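Local coordinates for protein beta-galactosidase (Geobacillus stearothermophilus, PDB 4OIF) that probably hydrolyses terminal non-reducing beta-D-galactose residues in beta-D-galactosides, as a zinc-binding glycosidase of family 42, at residues Ile85-Ser90 with Met152-Asn157; Asp284-Trp289 with Glu322-Leu327. All coordinates share one frame; numbering follows the deposited sequence. Where two conformers were deposited one is given.

Overall arrangement
Both contacts lie in the catalytic TIM barrel and join parallel strands at their C-terminal ends. Interaction 1 comes first along the chain: strand 83-87 leads through helix 127-144 to strand 150-154, and the pairing of Ile85-Ser90 with Met152-Asn157 closes that loop of 61 residues. Interaction 2 opens only afterwards, in series and not nested, where Asp284-Trp289 meets Glu322-Leu327 across 32 residues that include helix 296-312. Strand 252-259 lies between the two pairs and bonds to strand 150-154 on one side and strand 282-284 on the other. The centres are about 20 Å apart, yet the contacts touch where Asn157 OD1 packs 3.8 Å from Glu322 OE2, at the predicted active site.

Interaction 1: residues Ile85-Ser90 with Met152-Asn157; sequences ILATPS and MWHVSN
Neighbouring parallel strands of the TIM barrel, 83-87 and 150-154, pair here and run on together into the loops at their C-terminal ends. Leu86 N donates to Met152 O, Leu86 O accepts from His154 N at 2.8 Å, and Thr88 N donates to His154 O. On the face that carries Leu86 and Trp153, the two side chains lie alongside each other, and Leu86 CD2 meets Trp153 CZ3 at 3.6 Å. The indole leans on helix 127-144 through Ala141, and its NE1 is hydrogen-bonded to Thr247 OG1. On the other face Ile85 CG2 and Ala87 CB both touch His154 CB, the former at 3.6 Å. His154 CG stands anti to its backbone N (chi1 176°), which carries the imidazole away from strand 83-87 toward Asn255 and within about 5 Å of the Glu322 side chain.

Beyond the strands the pairing passes to hydroxyls. Thr88 OG1 sits between its own backbone N and carbonyl carbon (chi1 68°), where it accepts Ser156 N at 2.8 Å with a fairly straight N-H (159°). Ser156 OG donates to Ser90 OG, also at 2.8 Å. Glu239 of helix 218-246 binds both hydroxyls of the first segment, Thr88 OG1 through OE2 and Ser90 OG through OE1, so one carboxylate holds both hydroxyls. A valine in place of Thr88 would probably leave Ser156 N and Glu239 OE2 without this partner and the loop leading to Asn157 less firmly set. Asn157 is predicted to bind substrate and directly precedes the predicted proton donor, Glu158, an arrangement characteristic of the clan A glycosidases, whose acid/base follows an asparagine at the end of barrel strand 4.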
ATOM      1  N   ILE A  85      28.762 -16.449  26.410  1.00 13.38           N
ATOM      2  CA  ILE A  85      28.925 -15.228  25.631  1.00 10.44           C
ATOM      3  C   ILE A  85      28.128 -14.142  26.347  1.00 10.84           C
ATOM      4  O   ILE A  85      26.896 -14.166  26.338  1.00  9.72           O
ATOM      5  CB  ILE A  85      28.427 -15.385  24.178  1.00  9.55           C
ATOM      6  CG1 ILE A  85      29.261 -16.426  23.436  1.00 15.37           C
ATOM      7  CG2 ILE A  85      28.477 -14.051  23.428  1.00  7.41           C
ATOM      8  CD1 ILE A  85      28.686 -16.799  22.084  1.00  8.71           C
ATOM      9  N   LEU A  86      28.821 -13.212  26.998  1.00 12.04           N
ATOM     10  CA  LEU A  86      28.133 -12.183  27.764  1.00  7.83           C
ATOM     11  C   LEU A  86      27.823 -11.003  26.865  1.00  7.97           C
ATOM     12  O   LEU A  86      28.703 -10.464  26.196  1.00 10.50           O
ATOM     13  CB  LEU A  86      28.967 -11.736  28.965  1.00  6.91           C
ATOM     14  CG  LEU A  86      28.280 -10.769  29.937  1.00  7.18           C
ATOM     15  CD1 LEU A  86      26.928 -11.296  30.356  1.00  3.43           C
ATOM     16  CD2 LEU A  86      29.138 -10.524  31.158  1.00  4.00           C
ATOM     17  N   ALA A  87      26.559 -10.618  26.839  1.00  4.30           N
ATOM     18  CA  ALA A  87      26.143  -9.485  26.042  1.00  5.87           C
ATOM     19  C   ALA A  87      26.025  -8.239  26.895  1.00  8.31           C
ATOM     20  O   ALA A  87      25.682  -8.321  28.080  1.00  8.78           O
ATOM     21  CB  ALA A  87      24.816  -9.772  25.359  1.00  8.82           C
ATOM     22  N   THR A  88      26.311  -7.087  26.290  1.00  4.15           N
ATOM     23  CA  THR A  88      25.940  -5.816  26.898  1.00  5.36           C
ATOM     24  C   THR A  88      24.475  -5.515  26.557  1.00  9.03           C
ATOM     25  O   THR A  88      23.992  -5.881  25.492  1.00  7.78           O
ATOM     26  CB  THR A  88      26.841  -4.689  26.436  1.00  7.17           C
ATOM     27  OG1 THR A  88      26.607  -4.423  25.047  1.00  7.40           O
ATOM     28  CG2 THR A  88      28.305  -5.083  26.656  1.00  5.63           C
ATOM     29  N   PRO A  89      23.761  -4.859  27.477  1.00  7.79           N
ATOM     30  CA  PRO A  89      22.305  -4.809  27.354  1.00  5.83           C
ATOM     31  C   PRO A  89      21.749  -3.595  26.617  1.00  9.98           C
ATOM     32  O   PRO A  89      20.539  -3.367  26.706  1.00 11.38           O
ATOM     33  CB  PRO A  89      21.852  -4.784  28.818  1.00  7.05           C
ATOM     34  CG  PRO A  89      22.929  -4.004  29.500  1.00  6.32           C
ATOM     35  CD  PRO A  89      24.221  -4.362  28.787  1.00  4.10           C
ATOM     36  N   SER A  90      22.589  -2.832  25.921  1.00  8.69           N
ATOM     37  CA  SER A  90      22.136  -1.588  25.284  1.00  7.50           C
ATOM     38  C   SER A  90      21.006  -1.791  24.261  1.00  7.40           C
ATOM     39  O   SER A  90      20.323  -0.837  23.900  1.00  9.61           O
ATOM     40  CB  SER A  90      23.310  -0.878  24.608  1.00  6.37           C
ATOM     41  OG  SER A  90      23.881  -1.696  23.606  1.00  4.81           O
ATOM     42  N   MET A 152      33.303 -14.507  25.273  1.00 11.51           N
ATOM     43  CA  MET A 152      33.271 -13.446  24.280  0.81 10.35           C
ATOM     44  C   MET A 152      32.239 -12.391  24.678  1.00  9.52           C
ATOM     45  O   MET A 152      31.288 -12.681  25.407  1.00 12.76           O
ATOM     46  CB  MET A 152      32.957 -14.048  22.902  0.81 11.19           C
ATOM     47  CG  MET A 152      32.984 -13.101  21.706  0.81 10.88           C
ATOM     48  SD  MET A 152      32.761 -14.027  20.149  0.81  9.61           S
ATOM     49  CE  MET A 152      31.321 -15.012  20.541  0.81  7.56           C
ATOM     50  N   TRP A 153      32.446 -11.162  24.224  1.00 10.58           N
ATOM     51  CA  TRP A 153      31.471 -10.114  24.417  1.00  6.89           C
ATOM     52  C   TRP A 153      30.554 -10.032  23.194  1.00  9.73           C
ATOM     53  O   TRP A 153      31.018 -10.084  22.050  1.00 11.38           O
ATOM     54  CB  TRP A 153      32.157  -8.773  24.659  1.00  8.84           C
ATOM     55  CG  TRP A 153      32.853  -8.663  25.980  1.00  7.02           C
ATOM     56  CD1 TRP A 153      34.193  -8.726  26.207  1.00  4.70           C
ATOM     57  CD2 TRP A 153      32.239  -8.446  27.252  1.00  5.67           C
ATOM     58  NE1 TRP A 153      34.455  -8.570  27.542  1.00  6.79           N
ATOM     59  CE2 TRP A 153      33.270  -8.397  28.207  1.00  5.59           C
ATOM     60  CE3 TRP A 153      30.915  -8.289  27.678  1.00  7.11           C
ATOM     61  CZ2 TRP A 153      33.020  -8.207  29.563  1.00  6.41           C
ATOM     62  CZ3 TRP A 153      30.667  -8.095  29.016  1.00  2.76           C
ATOM     63  CH2 TRP A 153      31.713  -8.055  29.946  1.00 10.33           C
ATOM     64  N   HIS A 154      29.257  -9.899  23.463  1.00  6.62           N
ATOM     65  CA  HIS A 154      28.213  -9.737  22.459  1.00  8.73           C
ATOM     66  C   HIS A 154      27.692  -8.305  22.619  1.00  8.55           C
ATOM     67  O   HIS A 154      26.778  -8.047  23.391  1.00 10.29           O
ATOM     68  CB  HIS A 154      27.133 -10.819  22.679  1.00  7.40           C
ATOM     69  CG  HIS A 154      25.930 -10.734  21.784  1.00 11.63           C
ATOM     70  ND1 HIS A 154      25.156  -9.596  21.658  1.00  8.49           N
ATOM     71  CD2 HIS A 154      25.303 -11.692  21.055  1.00 12.26           C
ATOM     72  CE1 HIS A 154      24.138  -9.846  20.850  1.00 15.83           C
ATOM     73  NE2 HIS A 154      24.199 -11.113  20.479  1.00 11.09           N
ATOM     74  N   VAL A 155      28.304  -7.355  21.926  1.00  6.72           N
ATOM     75  CA  VAL A 155      28.022  -5.961  22.236  1.00  8.56           C
ATOM     76  C   VAL A 155      26.720  -5.488  21.608  1.00 13.86           C
ATOM     77  O   VAL A 155      26.573  -5.454  20.378  1.00 11.54           O
ATOM     78  CB  VAL A 155      29.170  -5.053  21.801  1.00  9.33           C
ATOM     79  CG1 VAL A 155      28.886  -3.607  22.185  1.00  8.47           C
ATOM     80  CG2 VAL A 155      30.428  -5.509  22.471  1.00  7.82           C
ATOM     81  N   SER A 156      25.788  -5.110  22.487  1.00 14.18           N
ATOM     82  CA  SER A 156      24.428  -4.719  22.118  1.00 18.25           C
ATOM     83  C   SER A 156      23.723  -5.852  21.389  1.00 18.33           C
ATOM     84  O   SER A 156      24.010  -7.029  21.622  1.00 11.77           O
ATOM     85  CB  SER A 156      24.426  -3.464  21.239  1.00 13.81           C
ATOM     86  OG  SER A 156      23.127  -2.909  21.190  1.00 11.17           O
ATOM     87  N   ASN A 157      22.805  -5.487  20.500  1.00 17.84           N
ATOM     88  CA  ASN A 157      22.135  -6.477  19.676  1.00 23.50           C
ATOM     89  C   ASN A 157      21.564  -5.896  18.384  1.00 24.05           C
ATOM     90  O   ASN A 157      20.798  -4.927  18.422  1.00 20.19           O
ATOM     91  CB  ASN A 157      21.024  -7.154  20.475  1.00 15.07           C
ATOM     92  CG  ASN A 157      20.500  -8.382  19.788  1.00 20.52           C
ATOM     93  OD1 ASN A 157      21.105  -9.456  19.867  1.00 18.24           O
ATOM     94  ND2 ASN A 157      19.382  -8.233  19.085  1.00 14.34           N
TER

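Interaction 2: residues Asp284-Trp289 with Glu322-Leu327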
ATOM      1  N   ASP A 284      23.144 -13.406  12.052  1.00 18.69           N
ATOM      2  CA  ASP A 284      21.865 -14.034  12.353  1.00 24.72           C
ATOM      3  C   ASP A 284      21.139 -14.455  11.095  1.00 16.00           C
ATOM      4  O   ASP A 284      20.697 -13.611  10.319  1.00 18.56           O
ATOM      5  CB  ASP A 284      20.983 -13.075  13.145  1.00 25.96           C
ATOM      6  CG  ASP A 284      21.703 -12.473  14.314  1.00 19.93           C
ATOM      7  OD1 ASP A 284      22.657 -13.114  14.812  1.00 15.87           O
ATOM      8  OD2 ASP A 284      21.313 -11.364  14.733  1.00 20.32           O
ATOM      9  N   ALA A 285      21.000 -15.759  10.904  1.00 12.49           N
ATOM     10  CA  ALA A 285      20.431 -16.283   9.672  1.00 13.81           C
ATOM     11  C   ALA A 285      19.015 -16.796   9.878  1.00 12.62           C
ATOM     12  O   ALA A 285      18.782 -17.676  10.706  1.00 13.74           O
ATOM     13  CB  ALA A 285      21.312 -17.389   9.119  1.00 11.03           C
ATOM     14  N   TYR A 286      18.067 -16.244   9.127  1.00 13.87           N
ATOM     15  CA  TYR A 286      16.709 -16.783   9.130  1.00 13.71           C
ATOM     16  C   TYR A 286      16.193 -16.999   7.701  1.00  9.49           C
ATOM     17  O   TYR A 286      15.346 -16.262   7.220  1.00 15.00           O
ATOM     18  CB  TYR A 286      15.795 -15.856   9.937  1.00 14.92           C
ATOM     19  CG  TYR A 286      16.290 -15.674  11.363  1.00 17.01           C
ATOM     20  CD1 TYR A 286      16.057 -16.651  12.325  1.00 15.96           C
ATOM     21  CD2 TYR A 286      17.029 -14.551  11.736  1.00 22.23           C
ATOM     22  CE1 TYR A 286      16.519 -16.508  13.631  1.00 19.92           C
ATOM     23  CE2 TYR A 286      17.504 -14.400  13.039  1.00 18.04           C
ATOM     24  CZ  TYR A 286      17.240 -15.385  13.980  1.00 22.68           C
ATOM     25  OH  TYR A 286      17.693 -15.255  15.273  1.00 23.12           O
ATOM     26  N   PRO A 287      16.727 -18.013   7.003  1.00 10.54           N
ATOM     27  CA  PRO A 287      16.215 -18.300   5.661  1.00 17.23           C
ATOM     28  C   PRO A 287      14.792 -18.837   5.724  1.00 14.23           C
ATOM     29  O   PRO A 287      14.472 -19.570   6.661  1.00  7.04           O
ATOM     30  CB  PRO A 287      17.179 -19.371   5.131  1.00  7.72           C
ATOM     31  CG  PRO A 287      18.369 -19.304   6.018  1.00  8.39           C
ATOM     32  CD  PRO A 287      17.841 -18.910   7.357  1.00 11.13           C
ATOM     33  N   ALA A 288      13.958 -18.486   4.750  1.00  9.83           N
ATOM     34  CA  ALA A 288      12.582 -18.948   4.750  1.00  5.33           C
ATOM     35  C   ALA A 288      12.483 -20.325   4.101  1.00 14.59           C
ATOM     36  O   ALA A 288      11.943 -20.469   2.999  1.00  6.38           O
ATOM     37  CB  ALA A 288      11.691 -17.954   4.045  1.00 10.81           C
ATOM     38  N   TRP A 289      13.012 -21.334   4.799  1.00 11.78           N
ATOM     39  CA  TRP A 289      13.066 -22.696   4.270  1.00 13.14           C
ATOM     40  C   TRP A 289      11.680 -23.244   3.961  1.00 12.08           C
ATOM     41  O   TRP A 289      10.744 -23.068   4.734  1.00  6.04           O
ATOM     42  CB  TRP A 289      13.771 -23.645   5.247  1.00 13.98           C
ATOM     43  CG  TRP A 289      15.218 -23.312   5.560  1.00 14.90           C
ATOM     44  CD1 TRP A 289      15.731 -22.923   6.772  1.00 14.63           C
ATOM     45  CD2 TRP A 289      16.329 -23.355   4.654  1.00  8.85           C
ATOM     46  NE1 TRP A 289      17.092 -22.724   6.674  1.00 11.27           N
ATOM     47  CE2 TRP A 289      17.483 -22.982   5.388  1.00  8.49           C
ATOM     48  CE3 TRP A 289      16.465 -23.678   3.300  1.00  8.92           C
ATOM     49  CZ2 TRP A 289      18.748 -22.913   4.805  1.00 11.51           C
ATOM     50  CZ3 TRP A 289      17.724 -23.612   2.722  1.00  7.30           C
ATOM     51  CH2 TRP A 289      18.849 -23.231   3.475  1.00  9.30           C
ATOM     52  N   GLU A 322      23.029 -16.423  15.512  1.00 13.41           N
ATOM     53  CA  GLU A 322      21.634 -16.821  15.584  1.00 16.11           C
ATOM     54  C   GLU A 322      21.184 -17.586  14.344  1.00 23.91           C
ATOM     55  O   GLU A 322      21.597 -17.289  13.220  1.00 16.84           O
ATOM     56  CB  GLU A 322      20.736 -15.598  15.779  1.00 15.12           C
ATOM     57  CG  GLU A 322      20.964 -14.811  17.066  1.00 20.22           C
ATOM     58  CD  GLU A 322      20.217 -13.486  17.059  1.00 27.37           C
ATOM     59  OE1 GLU A 322      19.475 -13.249  16.079  1.00 17.81           O
ATOM     60  OE2 GLU A 322      20.369 -12.691  18.020  1.00 22.12           O
ATOM     61  N   CYS A 323      20.344 -18.588  14.582  1.00 16.72           N
ATOM     62  CA  CYS A 323      19.467 -19.178  13.573  1.00 15.97           C
ATOM     63  C   CYS A 323      18.348 -19.854  14.363  1.00 21.04           C
ATOM     64  O   CYS A 323      18.441 -19.959  15.589  1.00 18.28           O
ATOM     65  CB  CYS A 323      20.209 -20.165  12.660  1.00 17.60           C
ATOM     66  SG  CYS A 323      20.822 -21.677  13.450  1.00 17.91           S
ATOM     67  N   THR A 324      17.279 -20.273  13.696  1.00 15.06           N
ATOM     68  CA  THR A 324      16.208 -20.971  14.411  1.00 23.19           C
ATOM     69  C   THR A 324      16.318 -22.468  14.151  1.00 13.49           C
ATOM     70  O   THR A 324      16.590 -22.890  13.026  1.00 20.52           O
ATOM     71  CB  THR A 324      14.776 -20.440  14.024  1.00 14.19           C
ATOM     72  OG1 THR A 324      13.759 -21.220  14.675  1.00 12.49           O
ATOM     73  CG2 THR A 324      14.547 -20.465  12.541  1.00  7.00           C
ATOM     74  N   PRO A 325      16.145 -23.274  15.210  1.00 21.43           N
ATOM     75  CA  PRO A 325      16.127 -24.741  15.115  1.00 20.43           C
ATOM     76  C   PRO A 325      14.819 -25.253  14.512  1.00 13.56           C
ATOM     77  O   PRO A 325      14.674 -26.444  14.254  1.00 18.57           O
ATOM     78  CB  PRO A 325      16.276 -25.193  16.575  1.00 16.24           C
ATOM     79  CG  PRO A 325      15.710 -24.062  17.379  1.00 11.91           C
ATOM     80  CD  PRO A 325      16.021 -22.803  16.605  1.00 17.35           C
ATOM     81  N   SER A 326      13.873 -24.352  14.283  1.00 20.95           N
ATOM     82  CA  SER A 326      12.577 -24.751  13.748  1.00 17.13           C
ATOM     83  C   SER A 326      11.969 -23.640  12.886  1.00 12.97           C
ATOM     84  O   SER A 326      12.176 -23.612  11.667  1.00 12.29           O
ATOM     85  CB  SER A 326      11.622 -25.148  14.890  1.00 10.97           C
ATOM     86  OG  SER A 326      11.439 -24.091  15.822  1.00 12.98           O
ATOM     87  N   LEU A 327      11.249 -22.716  13.520  1.00 13.65           N
ATOM     88  CA  LEU A 327      10.547 -21.655  12.787  1.00 12.25           C
ATOM     89  C   LEU A 327      10.801 -20.293  13.448  1.00 13.29           C
ATOM     90  O   LEU A 327      11.419 -20.237  14.511  1.00 13.44           O
ATOM     91  CB  LEU A 327       9.041 -21.995  12.674  1.00 11.52           C
ATOM     92  CG  LEU A 327       8.075 -22.211  13.861  1.00 13.13           C
ATOM     93  CD1 LEU A 327       8.749 -22.254  15.214  1.00  8.40           C
ATOM     94  CD2 LEU A 327       7.113 -21.098  13.926  1.00 37.77           C
TER
HETATM   95  O   HOH W   1      17.430 -20.066  10.783  1.00  9.55           O
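The parallel pairing of Asp284 with Glu322, CA atoms 4.3 Å apart, ends in a hydrogen bond from Ala285 N to Glu322 O, after which the chains separate and a water carries the link on, donating to Ala285 O and accepting from Thr324 N at 2.9 Å. Glu322, the predicted nucleophile, carries most of the side-chain contact. Its CG lies anti to the carbonyl carbon (chi1 -62°) and the chain runs extended beyond, laying the carboxylate across that of Asp284. The two flat groups are stacked, their planes 12° apart, with Glu322 OE1 2.9 Å from Asp284 CG and 3.0 Å from Asp284 OD2. Asp284 OD2 also faces Glu158, the predicted proton donor, and receives a weak bond from Asn255.

Tyr286 reaches the same oxygen of Glu322: its OH donates to Glu322 OE1 at 2.8 Å, with the acceptor near the plane of the phenol ring at its edge. The hydroxyl meets the carboxylate from above, 41° out of its plane, and probably restricts the rotation of that group. This belongs to the catalytic centre of the TIM barrel, where in clan A glycosidases the nucleophile stands at the end of strand 7 and a tyrosine commonly bonds to it. The other oxygen, Glu322 OE2, is hydrogen-bonded to a glycerol, probably from the crystallisation liquor. Further along, Tyr286 CD1 rests 4.1 Å from Thr324 CG2, while the Tyr286 side chain also touches Val328 and Phe360. In the loop that follows the nucleophile, Thr324 OG1 accepts from Ser326 N at 3.2 Å, an ST turn.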